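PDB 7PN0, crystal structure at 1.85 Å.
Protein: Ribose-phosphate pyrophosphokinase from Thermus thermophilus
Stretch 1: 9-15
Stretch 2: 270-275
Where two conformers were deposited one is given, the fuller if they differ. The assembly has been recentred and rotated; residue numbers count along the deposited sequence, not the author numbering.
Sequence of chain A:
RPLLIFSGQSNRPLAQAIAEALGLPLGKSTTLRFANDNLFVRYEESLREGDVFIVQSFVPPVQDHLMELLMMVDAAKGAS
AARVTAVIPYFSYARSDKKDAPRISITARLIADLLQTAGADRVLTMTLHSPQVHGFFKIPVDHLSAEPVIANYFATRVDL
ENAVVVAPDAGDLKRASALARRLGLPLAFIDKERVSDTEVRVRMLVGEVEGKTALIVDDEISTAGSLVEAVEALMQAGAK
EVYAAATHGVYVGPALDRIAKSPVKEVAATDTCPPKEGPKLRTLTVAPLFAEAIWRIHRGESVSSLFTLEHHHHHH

Stretch 1, residues 9-15: QSNRPLA
Stretch 2, residues 270-275: TDTCPP

This is a small contact, 237 Å² summed over both sides, in which the side chain of a helix N-cap asparagine binds the backbone of an irregular loop and a leucine and a proline pack beside it. The register is set by two pairs, Asn 11 CA to Pro 274 CA at 5.9 Å and Leu 14 CA to Asp 271 CA at 6.9 Å, so the stretches run past one another in opposing sequence order.

Stretch 1 reaches Asn 11 (phi/psi -148/58) as loop and is helical from Arg 12 to Ala 15, with phi near -60° and psi near -40°. The first turn is closed by Ala 15 N donating to Asn 11 O at 3.1 Å. With chi1 t (-159°) and chi2 -11°, the Asn 11 amide serves both stretches: OD1 accepts from Leu 14 N at 3.2 Å (154°), the capping bond, while ND2 faces the loop. There Asn 11 ND2 donates to Asp 271 O at 2.8 Å (139°) and, weakly, to Thr 272 O at 3.0 Å (145°).

Those carbonyls are presented by a bend: phi/psi is -105/24 at Asp 271 and -54/-35 at Thr 272, before the chain extends through Cys 273 (-111/144) and Pro 274 (-58/124). Within the loop, Thr 272 N donates to Thr 270 OG1 at 3.1 Å with a nearly straight angle of 168°; Thr 270 and Thr 272 both have chi1 p.

Leu 14 (chi1 t, chi2 p) points its CA-to-CB bond toward the loop. Leu 14 CD2 lies 3.6 Å from Asp 271 O and 4.1 Å from Thr 272 CA, and Leu 14 CD1 lies 3.7 Å from Asp 271 OD1; these are packing distances. Asp 271 is chi1 p, chi2 0°. Near Asn 11, the C-gamma exo ring of Pro 274 brings Pro 274 CG to 3.3 Å from Ser 10 O.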

# COMPACT_ATOMS: atom_id res chain seq x y z
N GLN A 9 11.74 -10.86 -25.39
CA GLN A 9 11.77 -11.47 -26.75
C GLN A 9 11.21 -10.49 -27.79
O GLN A 9 11.44 -10.72 -29.00
CB GLN A 9 11.01 -12.80 -26.80
CG GLN A 9 11.52 -13.82 -25.81
CD GLN A 9 10.93 -15.20 -26.01
OE1 GLN A 9 11.51 -16.19 -25.57
NE2 GLN A 9 9.81 -15.27 -26.70
N SER A 10 10.57 -9.41 -27.37
CA SER A 10 9.85 -8.50 -28.29
C SER A 10 10.82 -7.80 -29.28
O SER A 10 10.46 -7.71 -30.45
CB SER A 10 9.03 -7.48 -27.53
OG SER A 10 9.87 -6.56 -26.82
N ASN A 11 11.93 -7.23 -28.82
CA ASN A 11 12.78 -6.36 -29.67
C ASN A 11 14.24 -6.47 -29.24
O ASN A 11 14.88 -5.48 -28.84
CB ASN A 11 12.24 -4.93 -29.69
CG ASN A 11 12.74 -4.17 -30.90
OD1 ASN A 11 13.64 -4.64 -31.60
ND2 ASN A 11 12.17 -3.00 -31.14
N ARG A 12 14.76 -7.69 -29.28
CA ARG A 12 16.16 -7.95 -28.86
C ARG A 12 17.12 -7.12 -29.72
O ARG A 12 18.05 -6.55 -29.21
CB ARG A 12 16.45 -9.45 -28.94
CG ARG A 12 17.82 -9.81 -28.41
CD ARG A 12 18.04 -11.31 -28.51
NE ARG A 12 19.44 -11.65 -28.29
CZ ARG A 12 20.01 -11.76 -27.09
NH1 ARG A 12 19.30 -11.56 -25.98
NH2 ARG A 12 21.29 -12.09 -27.00
N PRO A 13 16.89 -6.95 -31.03
CA PRO A 13 17.77 -6.10 -31.85
C PRO A 13 17.86 -4.65 -31.36
O PRO A 13 18.97 -4.09 -31.33
CB PRO A 13 17.14 -6.21 -33.24
CG PRO A 13 16.51 -7.58 -33.21
CD PRO A 13 15.85 -7.60 -31.84
N LEU A 14 16.73 -4.04 -30.95
CA LEU A 14 16.78 -2.68 -30.36
C LEU A 14 17.55 -2.73 -29.05
O LEU A 14 18.36 -1.83 -28.83
CB LEU A 14 15.37 -2.12 -30.14
CG LEU A 14 15.32 -0.74 -29.51
CD1 LEU A 14 15.92 0.31 -30.44
CD2 LEU A 14 13.87 -0.36 -29.20
N ALA A 15 17.27 -3.70 -28.18
CA ALA A 15 17.94 -3.81 -26.86
C ALA A 15 19.45 -3.93 -27.09
O ALA A 15 20.23 -3.28 -26.39
CB ALA A 15 17.43 -4.96 -26.07
N THR A 270 10.16 4.48 -36.56
CA THR A 270 11.35 4.12 -35.76
C THR A 270 11.37 2.59 -35.60
O THR A 270 10.45 1.85 -36.11
CB THR A 270 11.35 4.84 -34.41
OG1 THR A 270 10.41 4.12 -33.59
CG2 THR A 270 11.07 6.32 -34.52
N ASP A 271 12.34 2.12 -34.83
CA ASP A 271 12.51 0.69 -34.53
C ASP A 271 12.02 0.44 -33.10
O ASP A 271 12.45 -0.54 -32.50
CB ASP A 271 13.94 0.23 -34.79
CG ASP A 271 15.07 1.06 -34.20
OD1 ASP A 271 14.78 2.07 -33.53
OD2 ASP A 271 16.25 0.69 -34.42
N THR A 272 11.13 1.26 -32.54
CA THR A 272 10.49 0.90 -31.23
C THR A 272 9.87 -0.50 -31.34
O THR A 272 9.84 -1.27 -30.34
CB THR A 272 9.42 1.91 -30.79
OG1 THR A 272 8.46 2.05 -31.82
CG2 THR A 272 9.93 3.27 -30.41
N CYS A 273 9.33 -0.81 -32.52
CA CYS A 273 8.84 -2.14 -32.93
C CYS A 273 9.79 -2.67 -34.00
O CYS A 273 10.31 -1.89 -34.80
CB CYS A 273 7.45 -2.06 -33.54
SG CYS A 273 6.28 -1.26 -32.40
N PRO A 274 10.05 -3.98 -34.02
CA PRO A 274 10.97 -4.55 -35.02
C PRO A 274 10.46 -4.23 -36.42
O PRO A 274 9.30 -4.49 -36.72
CB PRO A 274 10.92 -6.05 -34.75
CG PRO A 274 10.57 -6.13 -33.29
CD PRO A 274 9.62 -4.98 -33.03
N PRO A 275 11.26 -3.58 -37.28
CA PRO A 275 10.79 -3.24 -38.63
C PRO A 275 10.41 -4.48 -39.45
O PRO A 275 10.98 -5.56 -39.24
CB PRO A 275 11.99 -2.52 -39.25
CG PRO A 275 12.72 -1.96 -38.06
CD PRO A 275 12.59 -3.05 -37.02